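Local coordinates for protein VIN1 (Oscarella pearsei, PDB 6BFI) that binds actin filaments and may play a role in cell-cell adhesion, as a sponge member of the vinculin/alpha-catenin family, at residues L26-A31 / A97-P102; E301-A306 / A320-L325; P397-N402 / V458-P463. All blocks are in the same frame, centred on the assembly; numbering follows the deposited sequence.

Interaction 1: residues L26-A31 / A97-P102; sequences LFHEQA and ADQGSP
This contact sits at one end of an all-helical bundle, where the last turns of helix 8-32 meet the short connection between helices 68-97 and 102-145. That connection makes a type I beta turn from Asp98 to Ser101, and Gln99, its second residue, reaches across to His28 and Ala31. The Gln99 side chain leaves with CG anti to the backbone N (chi1 166°) and bends at chi2, which carries the amide in between the imidazole and the alanine methyl. NE2 of Gln99 donates a weak hydrogen bond to the carbonyl O of His28, 3.3 Å long and bent at 133°. The same NE2 stands 3.3 Å from CE1 of His28, with the amide and ring planes 34° apart, so the two groups are neither stacked nor perpendicular. On the oxygen end of the amide, Gln99 OE1 lies 3.3 Å from CB of Ala31. A water lying in the imidazole plane, at the ring edge, bridges the two side chains: it donates to Gln99 OE1 at 2.6 Å and is 3.2 Å from His28 ND1. Beyond the two segments, Lys37 NZ also bonds OE1 and Glu32 OE1 takes a bond from NE2, so both ends of the amide are held and its rotation is fixed. His28 itself is buried against Leu95, Lys105 and Leu108 of the neighbouring helices. The turn between helices 68-97 and 102-145 thus packs on the last turns of helix 8-32, at one end of an all-helical bundle of the vinculin family.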
loop_
_atom_site.group_PDB
_atom_site.type_symbol
_atom_site.label_atom_id
_atom_site.label_comp_id
_atom_site.label_asym_id
_atom_site.label_seq_id
_atom_site.Cartn_x
_atom_site.Cartn_y
_atom_site.Cartn_z
ATOM N N LEU A 26 17.413 -28.688 -21.588
ATOM C CA LEU A 26 16.281 -29.554 -21.907
ATOM C C LEU A 26 16.619 -30.520 -23.038
ATOM O O LEU A 26 16.221 -31.689 -23.003
ATOM C CB LEU A 26 15.060 -28.710 -22.273
ATOM C CG LEU A 26 14.459 -27.784 -21.211
ATOM C CD1 LEU A 26 13.356 -26.924 -21.816
ATOM C CD2 LEU A 26 13.930 -28.580 -20.033
ATOM N N PHE A 27 17.340 -30.045 -24.057
ATOM C CA PHE A 27 17.764 -30.926 -25.142
ATOM C C PHE A 27 18.762 -31.965 -24.650
ATOM O O PHE A 27 18.681 -33.143 -25.030
ATOM C CB PHE A 27 18.377 -30.107 -26.277
ATOM C CG PHE A 27 17.377 -29.589 -27.267
ATOM C CD1 PHE A 27 16.385 -30.412 -27.771
ATOM C CD2 PHE A 27 17.433 -28.274 -27.699
ATOM C CE1 PHE A 27 15.467 -29.931 -28.689
ATOM C CE2 PHE A 27 16.517 -27.787 -28.613
ATOM C CZ PHE A 27 15.534 -28.615 -29.108
ATOM N N HIS A 28 19.719 -31.548 -23.815
ATOM C CA HIS A 28 20.691 -32.499 -23.289
ATOM C C HIS A 28 20.009 -33.606 -22.500
ATOM O O HIS A 28 20.390 -34.777 -22.605
ATOM C CB HIS A 28 21.721 -31.792 -22.415
ATOM C CG HIS A 28 22.690 -32.727 -21.764
ATOM N ND1 HIS A 28 23.559 -33.517 -22.485
ATOM C CD2 HIS A 28 22.917 -33.011 -20.459
ATOM C CE1 HIS A 28 24.287 -34.239 -21.653
ATOM N NE2 HIS A 28 23.917 -33.952 -20.418
ATOM N N GLU A 29 19.004 -33.259 -21.694
ATOM C CA GLU A 29 18.259 -34.298 -20.995
ATOM C C GLU A 29 17.332 -35.066 -21.928
ATOM O O GLU A 29 16.971 -36.207 -21.622
ATOM C CB GLU A 29 17.467 -33.696 -19.835
ATOM C CG GLU A 29 18.317 -33.418 -18.604
ATOM C CD GLU A 29 17.537 -33.563 -17.313
ATOM O OE1 GLU A 29 17.643 -32.668 -16.447
ATOM O OE2 GLU A 29 16.810 -34.571 -17.169
ATOM N N GLN A 30 16.950 -34.469 -23.059
ATOM C CA GLN A 30 16.142 -35.180 -24.042
ATOM C C GLN A 30 16.951 -36.265 -24.739
ATOM O O GLN A 30 16.402 -37.312 -25.098
ATOM C CB GLN A 30 15.573 -34.191 -25.058
ATOM C CG GLN A 30 14.700 -34.812 -26.135
ATOM C CD GLN A 30 14.014 -33.766 -26.992
ATOM O OE1 GLN A 30 13.475 -32.783 -26.480
ATOM N NE2 GLN A 30 14.036 -33.969 -28.306
ATOM N N ALA A 31 18.250 -36.037 -24.937
ATOM C CA ALA A 31 19.124 -37.070 -25.477
ATOM C C ALA A 31 19.657 -38.004 -24.399
ATOM O O ALA A 31 19.983 -39.159 -24.695
ATOM C CB ALA A 31 20.294 -36.434 -26.233
ATOM N N ALA A 97 29.767 -35.270 -30.288
ATOM C CA ALA A 97 30.578 -36.472 -30.459
ATOM C C ALA A 97 30.026 -37.631 -29.633
ATOM O O ALA A 97 29.738 -38.707 -30.166
ATOM C CB ALA A 97 32.034 -36.183 -30.088
ATOM N N ASP A 98 29.871 -37.428 -28.324
ATOM C CA ASP A 98 29.368 -38.466 -27.434
ATOM C C ASP A 98 28.373 -37.862 -26.457
ATOM O O ASP A 98 28.671 -36.852 -25.815
ATOM C CB ASP A 98 30.510 -39.148 -26.670
ATOM C CG ASP A 98 30.015 -40.217 -25.712
ATOM O OD1 ASP A 98 28.931 -40.786 -25.960
ATOM O OD2 ASP A 98 30.711 -40.491 -24.711
ATOM N N GLN A 99 27.201 -38.491 -26.340
ATOM C CA GLN A 99 26.168 -37.983 -25.443
ATOM C C GLN A 99 26.612 -38.054 -23.986
ATOM O O GLN A 99 26.310 -37.158 -23.190
ATOM C CB GLN A 99 24.867 -38.761 -25.652
ATOM C CG GLN A 99 23.823 -38.566 -24.558
ATOM C CD GLN A 99 23.380 -37.121 -24.411
ATOM O OE1 GLN A 99 23.435 -36.340 -25.364
ATOM N NE2 GLN A 99 22.940 -36.756 -23.210
ATOM N N GLY A 100 27.339 -39.105 -23.620
ATOM C CA GLY A 100 27.754 -39.292 -22.245
ATOM C C GLY A 100 29.060 -38.613 -21.887
ATOM O O GLY A 100 29.660 -38.930 -20.856
ATOM N N SER A 101 29.505 -37.680 -22.720
ATOM C CA SER A 101 30.764 -36.982 -22.493
ATOM C C SER A 101 30.737 -36.241 -21.160
ATOM O O SER A 101 29.929 -35.316 -20.991
ATOM C CB SER A 101 31.040 -36.002 -23.632
ATOM O OG SER A 101 32.193 -35.223 -23.370
ATOM N N PRO A 102 31.584 -36.610 -20.193
ATOM C CA PRO A 102 31.592 -35.867 -18.920
ATOM C C PRO A 102 32.033 -34.424 -19.083
ATOM O O PRO A 102 31.441 -33.521 -18.474
ATOM C CB PRO A 102 32.567 -36.673 -18.052
ATOM C CG PRO A 102 33.445 -37.391 -19.032
ATOM C CD PRO A 102 32.572 -37.701 -20.212
HETATM O O HOH W 1 23.149 -33.785 -25.627
#

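Interaction 2: residues E301-A306 / A320-L325; sequences EGRRVA and AAADEL
Helices 289-306 and 312-338 form a helical hairpin within the vinculin-family bundle, and Arg303 spans the gap between them to reach Ala322 and Asp323. The nonpolar part of the contact belongs to Ala322, whose methyl points at the first helix. Its CB lies 3.4 Å from Arg303 NE, at the edge of the guanidinium and near its plane, and 3.7 Å from Arg303 CG. Arg303 lies alongside it because the chain is extended from CG to NE, with CG beside the backbone N (chi1 -60°).

The electrostatic part, a salt bridge between Arg303 and Asp323, lies farther out, toward the solvent, where Asp323 is exposed. The guanidinium and the Asp323 carboxylate are turned 66° apart, and the two side chains cross at about a right angle. Asp326, nearly one helical turn further along, forms a second salt bridge to the same NH2, so two carboxylates probably share the arginine's charge. In the bridge to Asp323 the OD1 to Arg303 NH2 separation is 3.1 Å, but the oxygen sits well out of the guanidinium plane and no N-H points at it, which leaves an attraction of charges alone.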
loop_
_atom_site.group_PDB
_atom_site.type_symbol
_atom_site.label_atom_id
_atom_site.label_comp_id
_atom_site.label_asym_id
_atom_site.label_seq_id
_atom_site.Cartn_x
_atom_site.Cartn_y
_atom_site.Cartn_z
ATOM N N GLU A 301 -9.500 -7.239 20.709
ATOM C CA GLU A 301 -9.566 -6.125 19.769
ATOM C C GLU A 301 -10.765 -5.232 20.064
ATOM O O GLU A 301 -10.666 -3.998 19.990
ATOM C CB GLU A 301 -9.615 -6.650 18.332
ATOM C CG GLU A 301 -9.936 -5.600 17.274
ATOM C CD GLU A 301 -8.796 -4.619 17.019
ATOM O OE1 GLU A 301 -7.742 -4.715 17.685
ATOM O OE2 GLU A 301 -8.956 -3.748 16.139
ATOM N N GLY A 302 -11.901 -5.835 20.417
ATOM C CA GLY A 302 -13.068 -5.042 20.772
ATOM C C GLY A 302 -12.822 -4.141 21.967
ATOM O O GLY A 302 -13.206 -2.969 21.962
ATOM N N ARG A 303 -12.173 -4.672 23.007
ATOM C CA ARG A 303 -11.883 -3.854 24.181
ATOM C C ARG A 303 -10.815 -2.808 23.884
ATOM O O ARG A 303 -10.871 -1.693 24.424
ATOM C CB ARG A 303 -11.465 -4.747 25.349
ATOM C CG ARG A 303 -12.535 -5.754 25.746
ATOM C CD ARG A 303 -12.098 -6.656 26.888
ATOM N NE ARG A 303 -13.131 -7.640 27.204
ATOM C CZ ARG A 303 -13.001 -8.608 28.107
ATOM N NH1 ARG A 303 -11.875 -8.731 28.796
ATOM N NH2 ARG A 303 -13.999 -9.454 28.319
ATOM N N ARG A 304 -9.845 -3.146 23.030
ATOM C CA ARG A 304 -8.843 -2.169 22.618
ATOM C C ARG A 304 -9.493 -0.980 21.926
ATOM O O ARG A 304 -9.152 0.175 22.207
ATOM C CB ARG A 304 -7.815 -2.823 21.693
ATOM C CG ARG A 304 -6.603 -1.953 21.401
ATOM C CD ARG A 304 -5.840 -2.443 20.177
ATOM N NE ARG A 304 -6.358 -1.863 18.940
ATOM C CZ ARG A 304 -5.896 -0.742 18.392
ATOM N NH1 ARG A 304 -4.902 -0.078 18.970
ATOM N NH2 ARG A 304 -6.426 -0.283 17.265
ATOM N N VAL A 305 -10.434 -1.242 21.015
ATOM C CA VAL A 305 -11.157 -0.147 20.379
ATOM C C VAL A 305 -12.047 0.570 21.390
ATOM O O VAL A 305 -12.236 1.791 21.306
ATOM C CB VAL A 305 -11.965 -0.669 19.177
ATOM C CG1 VAL A 305 -12.781 0.449 18.547
ATOM C CG2 VAL A 305 -11.031 -1.291 18.146
ATOM N N ALA A 306 -12.592 -0.163 22.366
ATOM C CA ALA A 306 -13.427 0.468 23.385
ATOM C C ALA A 306 -12.641 1.500 24.185
ATOM O O ALA A 306 -13.173 2.559 24.541
ATOM C CB ALA A 306 -14.016 -0.593 24.315
ATOM N N ALA A 320 -19.701 -4.120 26.889
ATOM C CA ALA A 320 -20.839 -4.998 27.149
ATOM C C ALA A 320 -20.845 -6.182 26.191
ATOM O O ALA A 320 -21.036 -7.332 26.605
ATOM C CB ALA A 320 -22.146 -4.210 27.044
ATOM N N ALA A 321 -20.634 -5.918 24.898
ATOM C CA ALA A 321 -20.564 -7.007 23.928
ATOM C C ALA A 321 -19.396 -7.936 24.233
ATOM O O ALA A 321 -19.509 -9.160 24.085
ATOM C CB ALA A 321 -20.450 -6.444 22.512
ATOM N N ALA A 322 -18.267 -7.374 24.673
ATOM C CA ALA A 322 -17.105 -8.193 24.997
ATOM C C ALA A 322 -17.404 -9.146 26.149
ATOM O O ALA A 322 -17.144 -10.352 26.057
ATOM C CB ALA A 322 -15.911 -7.300 25.332
ATOM N N ASP A 323 -17.958 -8.621 27.246
ATOM C CA ASP A 323 -18.250 -9.474 28.395
ATOM C C ASP A 323 -19.364 -10.469 28.096
ATOM O O ASP A 323 -19.353 -11.588 28.628
ATOM C CB ASP A 323 -18.606 -8.619 29.611
ATOM C CG ASP A 323 -17.379 -8.077 30.319
ATOM O OD1 ASP A 323 -16.328 -8.753 30.284
ATOM O OD2 ASP A 323 -17.466 -6.980 30.909
ATOM N N GLU A 324 -20.330 -10.087 27.258
ATOM C CA GLU A 324 -21.344 -11.043 26.825
ATOM C C GLU A 324 -20.706 -12.200 26.066
ATOM O O GLU A 324 -21.026 -13.372 26.308
ATOM C CB GLU A 324 -22.393 -10.345 25.960
ATOM C CG GLU A 324 -23.509 -11.265 25.484
ATOM C CD GLU A 324 -24.536 -10.547 24.628
ATOM O OE1 GLU A 324 -24.136 -9.735 23.768
ATOM O OE2 GLU A 324 -25.746 -10.792 24.822
ATOM N N LEU A 325 -19.786 -11.884 25.149
ATOM C CA LEU A 325 -19.110 -12.936 24.395
ATOM C C LEU A 325 -18.267 -13.819 25.307
ATOM O O LEU A 325 -18.219 -15.041 25.124
ATOM C CB LEU A 325 -18.254 -12.321 23.289
ATOM C CG LEU A 325 -18.950 -12.205 21.933
ATOM C CD1 LEU A 325 -18.248 -11.190 21.047
ATOM C CD2 LEU A 325 -18.995 -13.568 21.255
#

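Interaction 3: residues P397-N402 / V458-P463; sequences PNRQAN and VVLENP
The first turn of helix 399-427 comes up beside the C-terminal end of helix 452-460, with the CA atoms of Arg399 and Leu460 8.3 Å apart at their nearest. Arg399 carries the polar part. Its NH1 and NH2 both bond to the carbonyl O of Leu460, at 3.1 and 2.9 Å, so one oxygen is gripped end-on by two nitrogens and lies close to the guanidinium plane. The NH2 bond falls on a lone pair in the carbonyl plane, whereas NH1 comes in tilted 32° from it. To get there, Arg399 starts with CG between the backbone N and carbonyl carbon (chi1 59°) and bends again at chi3.

The Leu460 side chain runs past Arg399 in the opposite direction. Its CD1 packs over one face of the guanidinium, 3.6 Å from Arg399 NH2, while its other methyl, CD2, lies 3.9 Å from Gln400 OE1. Pro463 CG skirts the guanidinium obliquely. The same NH2 also bonds to Ala392 O, and NE makes a weak bond to Ser393 O, tying the arginine to the preceding loop as well. Helix 452-460 ends at Leu460, Glu461 being the first residue to leave it, and the guanidinium beside that last carbonyl is consistent with a favourable interaction with the negative end of the helix dipole. An arginine bonded to the last carbonyl of a neighbouring helix here joins two helix ends of an all-helical bundle.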
loop_
_atom_site.group_PDB
_atom_site.type_symbol
_atom_site.label_atom_id
_atom_site.label_comp_id
_atom_site.label_asym_id
_atom_site.label_seq_id
_atom_site.Cartn_x
_atom_site.Cartn_y
_atom_site.Cartn_z
ATOM N N PRO A 397 -4.128 44.095 23.867
ATOM C CA PRO A 397 -3.415 43.842 25.125
ATOM C C PRO A 397 -3.388 42.388 25.569
ATOM O O PRO A 397 -2.994 42.125 26.707
ATOM C CB PRO A 397 -4.206 44.690 26.142
ATOM C CG PRO A 397 -5.104 45.595 25.326
ATOM C CD PRO A 397 -5.388 44.828 24.081
ATOM N N ASN A 398 -3.791 41.437 24.728
ATOM C CA ASN A 398 -3.765 40.028 25.112
ATOM C C ASN A 398 -3.560 39.146 23.886
ATOM O O ASN A 398 -4.121 38.049 23.788
ATOM C CB ASN A 398 -5.038 39.623 25.859
ATOM C CG ASN A 398 -6.303 40.053 25.136
ATOM O OD1 ASN A 398 -6.426 39.884 23.920
ATOM N ND2 ASN A 398 -7.244 40.621 25.879
ATOM N N ARG A 399 -2.746 39.618 22.940
ATOM C CA ARG A 399 -2.464 38.835 21.743
ATOM C C ARG A 399 -1.585 37.629 22.055
ATOM O O ARG A 399 -1.678 36.599 21.374
ATOM C CB ARG A 399 -1.808 39.726 20.688
ATOM C CG ARG A 399 -0.506 40.377 21.144
ATOM C CD ARG A 399 -0.219 41.646 20.357
ATOM N NE ARG A 399 -0.149 41.402 18.920
ATOM C CZ ARG A 399 0.958 41.048 18.277
ATOM N NH1 ARG A 399 2.092 40.893 18.944
ATOM N NH2 ARG A 399 0.930 40.848 16.967
ATOM N N GLN A 400 -0.737 37.734 23.081
ATOM C CA GLN A 400 0.128 36.619 23.449
ATOM C C GLN A 400 -0.674 35.475 24.057
ATOM O O GLN A 400 -0.432 34.304 23.742
ATOM C CB GLN A 400 1.207 37.093 24.423
ATOM C CG GLN A 400 2.099 38.199 23.878
ATOM C CD GLN A 400 3.110 37.692 22.869
ATOM O OE1 GLN A 400 3.474 36.516 22.875
ATOM N NE2 GLN A 400 3.571 38.578 21.993
ATOM N N ALA A 401 -1.632 35.793 24.930
ATOM C CA ALA A 401 -2.453 34.752 25.539
ATOM C C ALA A 401 -3.341 34.076 24.499
ATOM O O ALA A 401 -3.436 32.842 24.454
ATOM C CB ALA A 401 -3.295 35.342 26.672
ATOM N N ASN A 402 -4.002 34.876 23.655
ATOM C CA ASN A 402 -4.809 34.318 22.574
ATOM C C ASN A 402 -3.965 33.438 21.663
ATOM O O ASN A 402 -4.373 32.329 21.297
ATOM C CB ASN A 402 -5.462 35.445 21.772
ATOM C CG ASN A 402 -6.591 36.120 22.524
ATOM O OD1 ASN A 402 -6.810 35.855 23.706
ATOM N ND2 ASN A 402 -7.311 37.002 21.843
ATOM N N VAL A 458 6.460 33.820 14.043
ATOM C CA VAL A 458 7.208 34.858 13.343
ATOM C C VAL A 458 6.276 35.981 12.917
ATOM O O VAL A 458 6.618 37.166 13.033
ATOM C CB VAL A 458 7.966 34.275 12.136
ATOM C CG1 VAL A 458 8.651 35.395 11.351
ATOM C CG2 VAL A 458 8.983 33.243 12.589
ATOM N N VAL A 459 5.087 35.635 12.418
ATOM C CA VAL A 459 4.133 36.679 12.055
ATOM C C VAL A 459 3.690 37.453 13.291
ATOM O O VAL A 459 3.584 38.685 13.262
ATOM C CB VAL A 459 2.933 36.080 11.303
ATOM C CG1 VAL A 459 1.822 37.114 11.169
ATOM C CG2 VAL A 459 3.369 35.601 9.938
ATOM N N LEU A 460 3.445 36.746 14.397
ATOM C CA LEU A 460 2.956 37.389 15.613
ATOM C C LEU A 460 3.904 38.485 16.088
ATOM O O LEU A 460 3.459 39.536 16.564
ATOM C CB LEU A 460 2.763 36.348 16.714
ATOM C CG LEU A 460 2.356 36.889 18.086
ATOM C CD1 LEU A 460 0.916 37.388 18.069
ATOM C CD2 LEU A 460 2.563 35.843 19.169
ATOM N N GLU A 461 5.213 38.262 15.965
ATOM C CA GLU A 461 6.212 39.201 16.457
ATOM C C GLU A 461 6.819 40.051 15.344
ATOM O O GLU A 461 7.878 40.658 15.541
ATOM C CB GLU A 461 7.303 38.446 17.217
ATOM C CG GLU A 461 6.837 37.926 18.572
ATOM C CD GLU A 461 7.213 36.477 18.812
ATOM O OE1 GLU A 461 8.243 36.030 18.266
ATOM O OE2 GLU A 461 6.473 35.783 19.544
ATOM N N ASN A 462 6.160 40.120 14.183
ATOM C CA ASN A 462 6.624 40.938 13.060
ATOM C C ASN A 462 5.420 41.386 12.242
ATOM O O ASN A 462 5.249 40.984 11.087
ATOM C CB ASN A 462 7.614 40.159 12.193
ATOM C CG ASN A 462 8.988 40.063 12.821
ATOM O OD1 ASN A 462 9.551 41.063 13.262
ATOM N ND2 ASN A 462 9.537 38.853 12.868
ATOM N N PRO A 463 4.576 42.256 12.808
ATOM C CA PRO A 463 3.304 42.587 12.133
ATOM C C PRO A 463 3.472 43.160 10.733
ATOM O O PRO A 463 2.846 42.669 9.786
ATOM C CB PRO A 463 2.658 43.603 13.089
ATOM C CG PRO A 463 3.363 43.417 14.395
ATOM C CD PRO A 463 4.760 43.031 14.045
#

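Overall arrangement
From the N terminus the contacts follow in series, none nesting in or crossing another. Interaction 1 closes a loop of 65 intervening residues, returning the turn ahead of helix 102-145 to the end of helix 8-32. Interaction 2 spans only 13 residues and pairs the consecutive helices 289-306 and 312-338. Interaction 3 brings helix 452-460 back beside the start of helix 399-427, across 55 residues. Interactions 1 and 3 lie on opposite sides of the chain's centre, their centres 88 Å apart, while interactions 2 and 3 have centres 47 Å apart. No two touch; each ties helices in a different region of the helical chain.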